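Local coordinates for biphenyl 2,3-Dioxygenase Beta Subunit (PDB 2GBW), which probably serves as the structural partner of the catalytic alpha subunit in a bacterial ring-hydroxylating dioxygenase that oxidises aromatic compounds such as biphenyl, at residues R21-M26 and Q37-E42; A41-Y46 and K143-G148; Y71-D74 and Q80-E83. All blocks are in the same frame, centred on the assembly; numbering follows the deposited sequence. Where two conformers were deposited one is given.

Contact 1: R21-M26 and Q37-E42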
ATOM      1  N   ARG B  21     -24.799  13.268 -14.067  1.00 37.10           N
ATOM      2  CA  ARG B  21     -24.935  11.780 -14.045  1.00 37.19           C
ATOM      3  C   ARG B  21     -24.860  11.206 -15.447  1.00 36.98           C
ATOM      4  O   ARG B  21     -24.190  10.194 -15.670  1.00 37.05           O
ATOM      5  CB  ARG B  21     -26.245  11.380 -13.339  1.00 37.60           C
ATOM      6  CG  ARG B  21     -26.192  11.535 -11.822  1.00 37.66           C
ATOM      7  CD  ARG B  21     -27.450  10.927 -11.128  1.00 38.42           C
ATOM      8  NE  ARG B  21     -28.709  11.570 -11.448  1.00 39.81           N
ATOM      9  CZ  ARG B  21     -29.321  12.474 -10.685  1.00 40.71           C
ATOM     10  NH1 ARG B  21     -28.776  12.878  -9.551  1.00 42.04           N
ATOM     11  NH2 ARG B  21     -30.486  12.983 -11.050  1.00 43.14           N
ATOM     12  N   ALA B  22     -25.465  11.908 -16.418  1.00 37.15           N
ATOM     13  CA  ALA B  22     -25.417  11.456 -17.828  1.00 37.16           C
ATOM     14  C   ALA B  22     -24.017  11.563 -18.390  1.00 38.21           C
ATOM     15  O   ALA B  22     -23.576  10.674 -19.159  1.00 37.79           O
ATOM     16  CB  ALA B  22     -26.508  12.197 -18.712  1.00 38.28           C
ATOM     17  N   GLU B  23     -23.331  12.630 -18.002  1.00 36.46           N
ATOM     18  CA  GLU B  23     -21.944  12.843 -18.371  1.00 37.24           C
ATOM     19  C   GLU B  23     -21.068  11.693 -17.885  1.00 36.05           C
ATOM     20  O   GLU B  23     -20.359  11.074 -18.660  1.00 37.18           O
ATOM     21  CB  GLU B  23     -21.453  14.164 -17.789  1.00 36.03           C
ATOM     22  CG  GLU B  23     -20.028  14.508 -18.125  1.00 38.92           C
ATOM     23  CD  GLU B  23     -19.692  15.945 -17.815  1.00 41.65           C
ATOM     24  OE1 GLU B  23     -19.844  16.348 -16.652  1.00 46.71           O
ATOM     25  OE2 GLU B  23     -19.286  16.669 -18.732  1.00 42.39           O
ATOM     26  N   VAL B  24     -21.139  11.414 -16.595  1.00 36.92           N
ATOM     27  CA  VAL B  24     -20.456  10.267 -16.023  1.00 36.48           C
ATOM     28  C   VAL B  24     -20.735   8.980 -16.794  1.00 36.95           C
ATOM     29  O   VAL B  24     -19.832   8.211 -17.076  1.00 37.14           O
ATOM     30  CB  VAL B  24     -20.775  10.099 -14.541  1.00 35.79           C
ATOM     31  CG1 VAL B  24     -20.373   8.741 -14.064  1.00 36.67           C
ATOM     32  CG2 VAL B  24     -20.076  11.152 -13.740  1.00 38.23           C
ATOM     33  N   ARG B  25     -21.993   8.757 -17.155  1.00 38.68           N
ATOM     34  CA  ARG B  25     -22.341   7.549 -17.885  1.00 39.97           C
ATOM     35  C   ARG B  25     -21.640   7.496 -19.244  1.00 40.65           C
ATOM     36  O   ARG B  25     -21.202   6.440 -19.679  1.00 39.53           O
ATOM     37  CB  ARG B  25     -23.856   7.420 -18.038  1.00 39.57           C
ATOM     38  CG  ARG B  25     -24.360   6.026 -18.345  1.00 42.57           C
ATOM     39  CD  ARG B  25     -25.892   6.021 -18.472  1.00 47.09           C
ATOM     40  NE  ARG B  25     -26.327   6.456 -19.796  1.00 53.43           N
ATOM     41  CZ  ARG B  25     -27.175   7.449 -20.042  1.00 54.10           C
ATOM     42  NH1 ARG B  25     -27.722   8.150 -19.058  1.00 52.70           N
ATOM     43  NH2 ARG B  25     -27.470   7.747 -21.292  1.00 57.46           N
ATOM     44  N   MET B  26     -21.544   8.642 -19.907  1.00 39.99           N
ATOM     45  CA  MET B  26     -20.883   8.687 -21.126  0.50 40.13           C
ATOM     46  C   MET B  26     -19.372   8.395 -21.002  1.00 39.78           C
ATOM     47  O   MET B  26     -18.896   7.563 -21.756  1.00 38.24           O
ATOM     48  CB  MET B  26     -21.013  10.081 -21.748  0.50 40.92           C
ATOM     49  CG  MET B  26     -22.417  10.522 -22.016  0.50 41.85           C
ATOM     50  SD  MET B  26     -23.194   9.726 -23.399  0.50 45.79           S
ATOM     51  CE  MET B  26     -23.994   8.293 -22.654  0.50 46.90           C
ATOM     52  N   GLN B  37     -20.112  16.339 -28.516  1.00 43.73           N
ATOM     53  CA  GLN B  37     -21.204  16.941 -29.311  1.00 44.52           C
ATOM     54  C   GLN B  37     -22.279  17.556 -28.450  1.00 43.79           C
ATOM     55  O   GLN B  37     -22.568  18.736 -28.579  1.00 45.39           O
ATOM     56  CB  GLN B  37     -21.861  15.883 -30.204  1.00 43.91           C
ATOM     57  CG  GLN B  37     -20.904  15.215 -31.146  1.00 48.93           C
ATOM     58  CD  GLN B  37     -21.582  14.501 -32.318  1.00 49.02           C
ATOM     59  OE1 GLN B  37     -22.733  14.837 -32.711  1.00 56.94           O
ATOM     60  NE2 GLN B  37     -20.864  13.517 -32.903  1.00 55.96           N
ATOM     61  N   GLY B  38     -22.834  16.742 -27.550  1.00 42.83           N
ATOM     62  CA  GLY B  38     -23.977  17.080 -26.753  1.00 41.55           C
ATOM     63  C   GLY B  38     -23.768  17.729 -25.397  1.00 40.90           C
ATOM     64  O   GLY B  38     -24.727  18.319 -24.873  1.00 40.62           O
ATOM     65  N   MET B  39     -22.572  17.608 -24.801  1.00 39.31           N
ATOM     66  CA  MET B  39     -22.356  18.129 -23.454  0.50 39.92           C
ATOM     67  C   MET B  39     -21.278  19.211 -23.344  1.00 39.31           C
ATOM     68  O   MET B  39     -21.155  19.841 -22.302  1.00 39.70           O
ATOM     69  CB  MET B  39     -22.098  16.974 -22.478  0.50 39.63           C
ATOM     70  CG  MET B  39     -23.180  15.884 -22.541  0.50 40.65           C
ATOM     71  SD  MET B  39     -23.131  14.546 -21.303  0.50 40.50           S
ATOM     72  CE  MET B  39     -21.993  13.336 -21.975  0.50 44.00           C
ATOM     73  N   VAL B  40     -20.531  19.449 -24.406  1.00 38.89           N
ATOM     74  CA  VAL B  40     -19.415  20.404 -24.385  1.00 39.18           C
ATOM     75  C   VAL B  40     -19.612  21.464 -25.443  1.00 39.87           C
ATOM     76  O   VAL B  40     -19.902  21.147 -26.588  1.00 41.19           O
ATOM     77  CB  VAL B  40     -18.048  19.690 -24.625  1.00 37.94           C
ATOM     78  CG1 VAL B  40     -16.864  20.703 -24.640  1.00 38.56           C
ATOM     79  CG2 VAL B  40     -17.802  18.579 -23.584  1.00 38.58           C
ATOM     80  N   ALA B  41     -19.522  22.726 -25.025  1.00 39.86           N
ATOM     81  CA  ALA B  41     -19.738  23.868 -25.894  1.00 40.09           C
ATOM     82  C   ALA B  41     -18.508  24.090 -26.752  1.00 39.63           C
ATOM     83  O   ALA B  41     -17.396  23.760 -26.359  1.00 37.26           O
ATOM     84  CB  ALA B  41     -19.996  25.114 -25.046  1.00 39.28           C
ATOM     85  N   GLU B  42     -18.700  24.677 -27.929  1.00 40.79           N
ATOM     86  CA  GLU B  42     -17.587  24.896 -28.845  1.00 42.17           C
ATOM     87  C   GLU B  42     -16.573  25.949 -28.371  1.00 40.78           C
ATOM     88  O   GLU B  42     -15.468  25.985 -28.850  1.00 41.02           O
ATOM     89  CB  GLU B  42     -18.136  25.257 -30.223  1.00 43.10           C
ATOM     90  CG  GLU B  42     -18.743  24.046 -30.945  1.00 46.36           C
ATOM     91  CD  GLU B  42     -18.722  24.182 -32.468  1.00 46.76           C
ATOM     92  OE1 GLU B  42     -19.431  25.081 -33.015  1.00 55.64           O
ATOM     93  OE2 GLU B  42     -17.996  23.371 -33.104  1.00 55.44           O
TER
HETATM   94  O   HOH W   1     -20.851  18.957 -19.393  1.00 37.02           O
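Met39 reaches from just after helix 32-38 to the flank of helix 10-28, where its sulfur lies against Glu23. Met39 SD is 3.6 Å from Glu23 CA and 3.9 Å from Glu23 CB, so it touches the root of the glutamate and not its charged end. The chain of Met39 runs out with CG anti to its own carbonyl carbon (chi1 -52°) and stays extended through chi2; the bend comes at the thioether, with chi3 at -85°. The approach of its CE to Met26 that results is doubtful, since both methionines were modelled in two conformers and the pair is spaced too closely. The Met39 side chain also touches His19, which binds zinc in a crystal structure of this protein, although no metal is bound to this chain here. In the cone-shaped alpha-plus-beta fold of the NTF2 clan the helices pack on a curved sheet, and here the residue that follows helix 32-38 is pressed against helix 10-28 where the chain turns toward the sheet. Glu23 has CG anti to its backbone N (chi1 -179°) and an extended chain, which carries the carboxylate past the thioether. There Glu23 OE2 accepts a hydrogen bond from water 1 at 2.8 Å; the same water donates to Met39 O at 3.1 Å. Trp35 NE1 and Arg156 also bind OE2.

Contact 2: A41-Y46 and K143-G148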
ATOM      1  N   ALA B  41     -19.522  22.726 -25.025  1.00 39.86           N
ATOM      2  CA  ALA B  41     -19.738  23.868 -25.894  1.00 40.09           C
ATOM      3  C   ALA B  41     -18.508  24.090 -26.752  1.00 39.63           C
ATOM      4  O   ALA B  41     -17.396  23.760 -26.359  1.00 37.26           O
ATOM      5  CB  ALA B  41     -19.996  25.114 -25.046  1.00 39.28           C
ATOM      6  N   GLU B  42     -18.700  24.677 -27.929  1.00 40.79           N
ATOM      7  CA  GLU B  42     -17.587  24.896 -28.845  1.00 42.17           C
ATOM      8  C   GLU B  42     -16.573  25.949 -28.371  1.00 40.78           C
ATOM      9  O   GLU B  42     -15.468  25.985 -28.850  1.00 41.02           O
ATOM     10  CB  GLU B  42     -18.136  25.257 -30.223  1.00 43.10           C
ATOM     11  CG  GLU B  42     -18.743  24.046 -30.945  1.00 46.36           C
ATOM     12  CD  GLU B  42     -18.722  24.182 -32.468  1.00 46.76           C
ATOM     13  OE1 GLU B  42     -19.431  25.081 -33.015  1.00 55.64           O
ATOM     14  OE2 GLU B  42     -17.996  23.371 -33.104  1.00 55.44           O
ATOM     15  N   ASP B  43     -16.955  26.804 -27.422  1.00 40.51           N
ATOM     16  CA  ASP B  43     -16.026  27.791 -26.852  1.00 40.62           C
ATOM     17  C   ASP B  43     -15.389  27.326 -25.544  1.00 40.46           C
ATOM     18  O   ASP B  43     -14.892  28.137 -24.757  1.00 40.98           O
ATOM     19  CB  ASP B  43     -16.755  29.127 -26.631  1.00 39.93           C
ATOM     20  CG  ASP B  43     -17.988  29.011 -25.749  1.00 42.73           C
ATOM     21  OD1 ASP B  43     -18.846  28.134 -26.032  1.00 45.28           O
ATOM     22  OD2 ASP B  43     -18.140  29.868 -24.818  1.00 43.71           O
ATOM     23  N   ILE B  44     -15.383  26.013 -25.340  1.00 39.73           N
ATOM     24  CA  ILE B  44     -14.848  25.376 -24.148  1.00 39.59           C
ATOM     25  C   ILE B  44     -13.400  25.775 -23.879  1.00 39.32           C
ATOM     26  O   ILE B  44     -12.626  25.934 -24.796  1.00 39.33           O
ATOM     27  CB  ILE B  44     -14.948  23.791 -24.257  1.00 39.96           C
ATOM     28  CG1 ILE B  44     -14.478  23.110 -22.974  1.00 40.74           C
ATOM     29  CG2 ILE B  44     -14.183  23.221 -25.446  1.00 40.21           C
ATOM     30  CD1 ILE B  44     -15.246  23.447 -21.767  1.00 40.71           C
ATOM     31  N   HIS B  45     -13.073  25.962 -22.611  1.00 39.09           N
ATOM     32  CA  HIS B  45     -11.688  25.889 -22.135  1.00 38.82           C
ATOM     33  C   HIS B  45     -11.699  24.857 -21.047  1.00 38.49           C
ATOM     34  O   HIS B  45     -12.394  25.011 -20.063  1.00 37.18           O
ATOM     35  CB  HIS B  45     -11.200  27.229 -21.598  1.00 39.23           C
ATOM     36  CG  HIS B  45      -9.770  27.207 -21.144  1.00 40.64           C
ATOM     37  ND1 HIS B  45      -9.351  27.838 -19.991  1.00 44.04           N
ATOM     38  CD2 HIS B  45      -8.690  26.589 -21.657  1.00 45.22           C
ATOM     39  CE1 HIS B  45      -8.056  27.623 -19.832  1.00 44.66           C
ATOM     40  NE2 HIS B  45      -7.634  26.854 -20.819  1.00 43.43           N
ATOM     41  N   TYR B  46     -10.885  23.816 -21.233  1.00 38.69           N
ATOM     42  CA  TYR B  46     -10.822  22.683 -20.357  1.00 39.39           C
ATOM     43  C   TYR B  46      -9.418  22.714 -19.773  1.00 38.62           C
ATOM     44  O   TYR B  46      -8.444  22.574 -20.503  1.00 39.80           O
ATOM     45  CB  TYR B  46     -11.068  21.448 -21.203  1.00 39.54           C
ATOM     46  CG  TYR B  46     -11.206  20.169 -20.461  1.00 40.64           C
ATOM     47  CD1 TYR B  46     -10.080  19.559 -19.943  1.00 39.31           C
ATOM     48  CD2 TYR B  46     -12.454  19.547 -20.272  1.00 40.07           C
ATOM     49  CE1 TYR B  46     -10.156  18.364 -19.300  1.00 43.56           C
ATOM     50  CE2 TYR B  46     -12.540  18.324 -19.576  1.00 39.96           C
ATOM     51  CZ  TYR B  46     -11.389  17.752 -19.111  1.00 41.43           C
ATOM     52  OH  TYR B  46     -11.408  16.545 -18.427  1.00 42.36           O
ATOM     53  N   LYS B 143     -18.398  26.504 -15.582  1.00 38.88           N
ATOM     54  CA  LYS B 143     -19.428  27.419 -16.046  1.00 40.48           C
ATOM     55  C   LYS B 143     -20.214  26.636 -17.074  1.00 40.44           C
ATOM     56  O   LYS B 143     -19.630  26.104 -18.039  1.00 40.93           O
ATOM     57  CB  LYS B 143     -18.843  28.637 -16.729  1.00 41.27           C
ATOM     58  CG  LYS B 143     -17.885  29.497 -15.876  1.00 43.64           C
ATOM     59  CD  LYS B 143     -18.097  30.995 -16.153  1.00 45.53           C
ATOM     60  CE  LYS B 143     -19.392  31.534 -15.514  1.00 48.01           C
ATOM     61  NZ  LYS B 143     -20.032  32.720 -16.190  1.00 51.43           N
ATOM     62  N   LEU B 144     -21.515  26.523 -16.858  1.00 40.49           N
ATOM     63  CA  LEU B 144     -22.422  25.861 -17.796  1.00 40.58           C
ATOM     64  C   LEU B 144     -23.390  26.863 -18.382  1.00 40.97           C
ATOM     65  O   LEU B 144     -23.708  27.878 -17.748  1.00 41.33           O
ATOM     66  CB  LEU B 144     -23.267  24.832 -17.070  1.00 40.50           C
ATOM     67  CG  LEU B 144     -22.613  23.721 -16.236  1.00 39.70           C
ATOM     68  CD1 LEU B 144     -23.735  22.876 -15.696  1.00 36.74           C
ATOM     69  CD2 LEU B 144     -21.654  22.834 -17.022  1.00 37.86           C
ATOM     70  N   ARG B 145     -23.885  26.585 -19.580  1.00 40.48           N
ATOM     71  CA  ARG B 145     -25.071  27.302 -20.055  1.00 42.02           C
ATOM     72  C   ARG B 145     -26.116  26.313 -20.520  1.00 43.10           C
ATOM     73  O   ARG B 145     -25.828  25.178 -20.886  1.00 41.04           O
ATOM     74  CB  ARG B 145     -24.742  28.266 -21.183  1.00 42.63           C
ATOM     75  CG  ARG B 145     -24.134  27.579 -22.393  1.00 43.25           C
ATOM     76  CD  ARG B 145     -24.119  28.519 -23.612  1.00 40.66           C
ATOM     77  NE  ARG B 145     -23.012  29.464 -23.499  1.00 37.88           N
ATOM     78  CZ  ARG B 145     -21.774  29.279 -23.958  1.00 39.53           C
ATOM     79  NH1 ARG B 145     -21.429  28.167 -24.611  1.00 40.53           N
ATOM     80  NH2 ARG B 145     -20.862  30.220 -23.762  1.00 40.59           N
ATOM     81  N   ARG B 146     -27.350  26.781 -20.490  1.00 44.51           N
ATOM     82  CA  ARG B 146     -28.484  26.031 -20.972  1.00 48.09           C
ATOM     83  C   ARG B 146     -28.367  25.815 -22.471  1.00 48.99           C
ATOM     84  O   ARG B 146     -28.009  26.723 -23.216  1.00 48.14           O
ATOM     85  CB  ARG B 146     -29.777  26.776 -20.656  1.00 48.70           C
ATOM     86  CG  ARG B 146     -30.278  26.532 -19.236  1.00 51.02           C
ATOM     87  CD  ARG B 146     -29.876  27.660 -18.275  1.00 55.06           C
ATOM     88  NE  ARG B 146     -30.472  27.487 -16.937  1.00 55.20           N
ATOM     89  CZ  ARG B 146     -30.300  28.326 -15.915  1.00 54.67           C
ATOM     90  NH1 ARG B 146     -29.572  29.430 -16.059  1.00 55.14           N
ATOM     91  NH2 ARG B 146     -30.861  28.055 -14.742  1.00 55.55           N
ATOM     92  N   ASP B 147     -28.636  24.585 -22.888  1.00 50.34           N
ATOM     93  CA  ASP B 147     -28.598  24.214 -24.282  1.00 51.07           C
ATOM     94  C   ASP B 147     -29.768  23.264 -24.544  1.00 51.82           C
ATOM     95  O   ASP B 147     -29.748  22.106 -24.149  1.00 52.05           O
ATOM     96  CB  ASP B 147     -27.254  23.564 -24.605  1.00 51.85           C
ATOM     97  CG  ASP B 147     -27.073  23.352 -26.094  1.00 53.77           C
ATOM     98  OD1 ASP B 147     -26.778  24.339 -26.827  1.00 54.72           O
ATOM     99  OD2 ASP B 147     -27.262  22.188 -26.522  1.00 62.71           O
ATOM    100  N   GLY B 148     -30.818  23.787 -25.168  1.00 52.49           N
ATOM    101  CA  GLY B 148     -32.053  23.027 -25.371  1.00 52.63           C
ATOM    102  C   GLY B 148     -32.704  22.695 -24.040  1.00 53.13           C
ATOM    103  O   GLY B 148     -32.956  23.586 -23.222  1.00 53.56           O
TER
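Asp43 and Arg145 meet end-on in a two-pronged salt bridge, each carboxylate oxygen taking one terminal nitrogen. NH1 of Arg145 donates to OD1 of Asp43 at 2.9 Å, with an N-H...O angle of 164°; NH2 of Arg145 donates to OD2 of Asp43, also at 2.9 Å and almost straight at 178°. Both oxygens use their syn lone pairs, and both lie close to the guanidinium plane, which is turned only 22° from the carboxylate. Paired bonds of this kind resist rotation of either flat group. The aspartate sits in a type I turn from Ala41 to Ile44, closed by the backbone bond from Ile44 N to Ala41 O at 3.2 Å. This turn is the corner where the chain swings from 40-41 into strand 44-49 of the sheet, while Arg145 stands near the end of strand 132-147; strand 150-160 runs between those two strands, so the salt bridge spans it. Phe154 on that intervening strand forms a cation-pi contact with Arg145 and also touches Asp43. Farther along strand 44-49, NE2 of His45, a zinc-binding residue whose metal is absent from this chain, is hydrogen-bonded to OD1 of Asn72. CB of Ala41 approaches the guanidinium edge, 3.4 Å from NH1 of Arg145. A leucine in place of Arg145 would probably leave both oxygens of Asp43 without their present donors and the carboxylate freer to turn, since the ion pair with Arg155 is long and weak.

Contact 3: Y71-D74 and Q80-E83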
ATOM      1  N   TYR B  71      -3.898  19.809 -18.484  1.00 38.68           N
ATOM      2  CA  TYR B  71      -4.795  20.113 -19.594  1.00 39.06           C
ATOM      3  C   TYR B  71      -4.947  21.633 -19.758  1.00 40.32           C
ATOM      4  O   TYR B  71      -5.069  22.377 -18.787  1.00 38.06           O
ATOM      5  CB  TYR B  71      -6.202  19.527 -19.358  1.00 40.09           C
ATOM      6  CG  TYR B  71      -6.358  18.028 -19.387  1.00 39.55           C
ATOM      7  CD1 TYR B  71      -5.983  17.218 -18.303  1.00 40.49           C
ATOM      8  CD2 TYR B  71      -6.880  17.391 -20.507  1.00 41.56           C
ATOM      9  CE1 TYR B  71      -6.133  15.823 -18.374  1.00 37.82           C
ATOM     10  CE2 TYR B  71      -7.054  16.026 -20.555  1.00 42.54           C
ATOM     11  CZ  TYR B  71      -6.680  15.241 -19.473  1.00 42.16           C
ATOM     12  OH  TYR B  71      -6.866  13.874 -19.559  1.00 42.84           O
ATOM     13  N   ASN B  72      -4.926  22.082 -21.001  1.00 39.54           N
ATOM     14  CA  ASN B  72      -5.129  23.468 -21.342  1.00 40.59           C
ATOM     15  C   ASN B  72      -5.611  23.548 -22.789  1.00 41.55           C
ATOM     16  O   ASN B  72      -4.875  23.954 -23.691  1.00 42.90           O
ATOM     17  CB  ASN B  72      -3.826  24.228 -21.126  1.00 41.12           C
ATOM     18  CG  ASN B  72      -4.030  25.674 -20.862  1.00 42.29           C
ATOM     19  OD1 ASN B  72      -5.135  26.225 -21.027  1.00 42.66           O
ATOM     20  ND2 ASN B  72      -2.935  26.338 -20.499  1.00 45.48           N
ATOM     21  N   ASP B  73      -6.882  23.210 -22.990  1.00 40.90           N
ATOM     22  CA  ASP B  73      -7.390  22.839 -24.303  1.00 39.96           C
ATOM     23  C   ASP B  73      -8.589  23.646 -24.706  1.00 39.67           C
ATOM     24  O   ASP B  73      -9.431  23.993 -23.840  1.00 38.43           O
ATOM     25  CB  ASP B  73      -7.826  21.369 -24.300  1.00 38.34           C
ATOM     26  CG  ASP B  73      -6.656  20.389 -24.097  1.00 42.84           C
ATOM     27  OD1 ASP B  73      -5.502  20.746 -24.385  1.00 41.45           O
ATOM     28  OD2 ASP B  73      -6.922  19.272 -23.601  1.00 43.42           O
ATOM     29  N   ASP B  74      -8.655  23.913 -26.017  1.00 39.69           N
ATOM     30  CA  ASP B  74      -9.863  24.384 -26.692  1.00 40.05           C
ATOM     31  C   ASP B  74     -10.606  23.184 -27.322  1.00 39.47           C
ATOM     32  O   ASP B  74     -10.194  22.050 -27.168  1.00 40.42           O
ATOM     33  CB  ASP B  74      -9.512  25.505 -27.693  1.00 39.89           C
ATOM     34  CG  ASP B  74      -8.724  25.026 -28.915  1.00 41.37           C
ATOM     35  OD1 ASP B  74      -8.657  23.806 -29.140  1.00 43.47           O
ATOM     36  OD2 ASP B  74      -8.123  25.890 -29.635  1.00 42.99           O
ATOM     37  N   GLN B  80      -9.189  16.174 -30.490  1.00 43.70           N
ATOM     38  CA  GLN B  80      -7.947  15.418 -30.724  1.00 44.16           C
ATOM     39  C   GLN B  80      -7.740  14.408 -29.613  1.00 43.33           C
ATOM     40  O   GLN B  80      -7.476  13.251 -29.874  1.00 43.05           O
ATOM     41  CB  GLN B  80      -6.766  16.403 -30.836  1.00 44.04           C
ATOM     42  CG  GLN B  80      -5.415  15.807 -31.092  1.00 47.22           C
ATOM     43  CD  GLN B  80      -4.280  16.715 -30.571  1.00 47.87           C
ATOM     44  OE1 GLN B  80      -3.416  16.250 -29.869  1.00 56.00           O
ATOM     45  NE2 GLN B  80      -4.359  18.028 -30.845  1.00 52.36           N
ATOM     46  N   ARG B  81      -7.879  14.846 -28.365  1.00 43.40           N
ATOM     47  CA  ARG B  81      -7.759  13.916 -27.247  1.00 44.29           C
ATOM     48  C   ARG B  81      -8.782  12.788 -27.320  1.00 44.73           C
ATOM     49  O   ARG B  81      -8.466  11.674 -27.039  1.00 43.08           O
ATOM     50  CB  ARG B  81      -7.919  14.665 -25.936  1.00 44.09           C
ATOM     51  CG  ARG B  81      -6.653  15.447 -25.529  1.00 42.02           C
ATOM     52  CD  ARG B  81      -6.927  16.207 -24.254  1.00 42.25           C
ATOM     53  NE  ARG B  81      -5.735  16.815 -23.639  1.00 40.95           N
ATOM     54  CZ  ARG B  81      -4.756  16.112 -23.049  1.00 43.55           C
ATOM     55  NH1 ARG B  81      -4.829  14.812 -22.973  1.00 41.68           N
ATOM     56  NH2 ARG B  81      -3.724  16.741 -22.505  1.00 43.07           N
ATOM     57  N   VAL B  82     -10.033  13.120 -27.637  1.00 47.35           N
ATOM     58  CA  VAL B  82     -11.113  12.114 -27.721  1.00 49.45           C
ATOM     59  C   VAL B  82     -10.837  11.000 -28.750  1.00 51.99           C
ATOM     60  O   VAL B  82     -11.067   9.834 -28.467  1.00 52.00           O
ATOM     61  CB  VAL B  82     -12.483  12.786 -27.926  1.00 49.87           C
ATOM     62  CG1 VAL B  82     -13.485  11.847 -28.611  1.00 46.80           C
ATOM     63  CG2 VAL B  82     -12.976  13.309 -26.542  1.00 47.47           C
ATOM     64  N   GLU B  83     -10.292  11.346 -29.908  1.00 55.36           N
ATOM     65  CA  GLU B  83      -9.976  10.331 -30.936  1.00 57.03           C
ATOM     66  C   GLU B  83      -8.877   9.329 -30.583  1.00 59.13           C
ATOM     67  O   GLU B  83      -8.959   8.165 -30.976  1.00 60.37           O
ATOM     68  CB  GLU B  83      -9.685  10.987 -32.270  1.00 57.79           C
ATOM     69  CG  GLU B  83     -10.851  11.839 -32.782  1.00 59.28           C
ATOM     70  CD  GLU B  83     -12.179  11.056 -32.977  1.00 63.87           C
ATOM     71  OE1 GLU B  83     -12.140   9.804 -33.073  1.00 65.33           O
ATOM     72  OE2 GLU B  83     -13.262  11.697 -33.038  1.00 62.27           O
TER
HETATM   73  O   HOH W   2      -7.516  13.194 -22.427  1.00 34.83           O
HETATM   74  O   HOH W   3      -3.744  19.705 -22.769  1.00 35.90           O
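Arg81 extends its side chain from helix 75-84 to Asp73 and Tyr71 on strand 71-73. NE of Arg81 donates to OD2 of Asp73 at 2.7 Å, a salt bridge bent to 134° that meets the oxygen on its syn side, somewhat out of the carboxylate plane. CE2 of Tyr71 lies over the centre of one guanidinium face, 3.4 Å from CZ of Arg81; the overlap is at the CD2-CE2 side of the ring, with NH2 of Arg81 over the ring face, and the two planes are inclined by 38°. Extended from CG to NE, the arginine chain carries the guanidinium from helix to strand. Two waters tie the remaining nitrogens in. Water 3 accepts from NH2 of Arg81 at 3.0 Å and from the backbone N of Asn72, and donates to OD1 of Asp73 at 2.6 Å; water 2 donates to OH of Tyr71 and is weakly bound by NH1 of Arg81. Further out, the tyrosine hydroxyl is hydrogen-bonded to Leu170 O, its ring meets Tyr46 edge-to-face, and Asp73 pairs with Tyr46 through the backbone of strand 44-49. A chain of another protein in the assembly adds a basic side chain at OD1 of Asp73 and a backbone partner at NH1 of Arg81. The aspartate thus faces cations from both proteins, which would be expected to keep it ionised, and the buried arginine probably offsets its charge at this interface.

How the contacts relate
Contact 3 is buried throughout, whereas contacts 1 and 2 are partly buried, contact 2 having its aspartate exposed. Contact 1 joins helix 10-28 to the residue after helix 32-38 mainly through sulfur and carbon, with polar linkage left to a water; contacts 2 and 3 each rest on an aspartate-arginine salt bridge, two-pronged in the former, single in the latter, with waters and a tyrosine ring beside the guanidinium. Contacts 1 and 2 share Ala41 and Glu42, where the chain leaves the helices for the sheet. Contacts 2 and 3 are coupled through neighbouring strands 44-49 and 71-73. Other chains approach contacts 1 and 3, a second copy and a different protein respectively, but none touches contact 2.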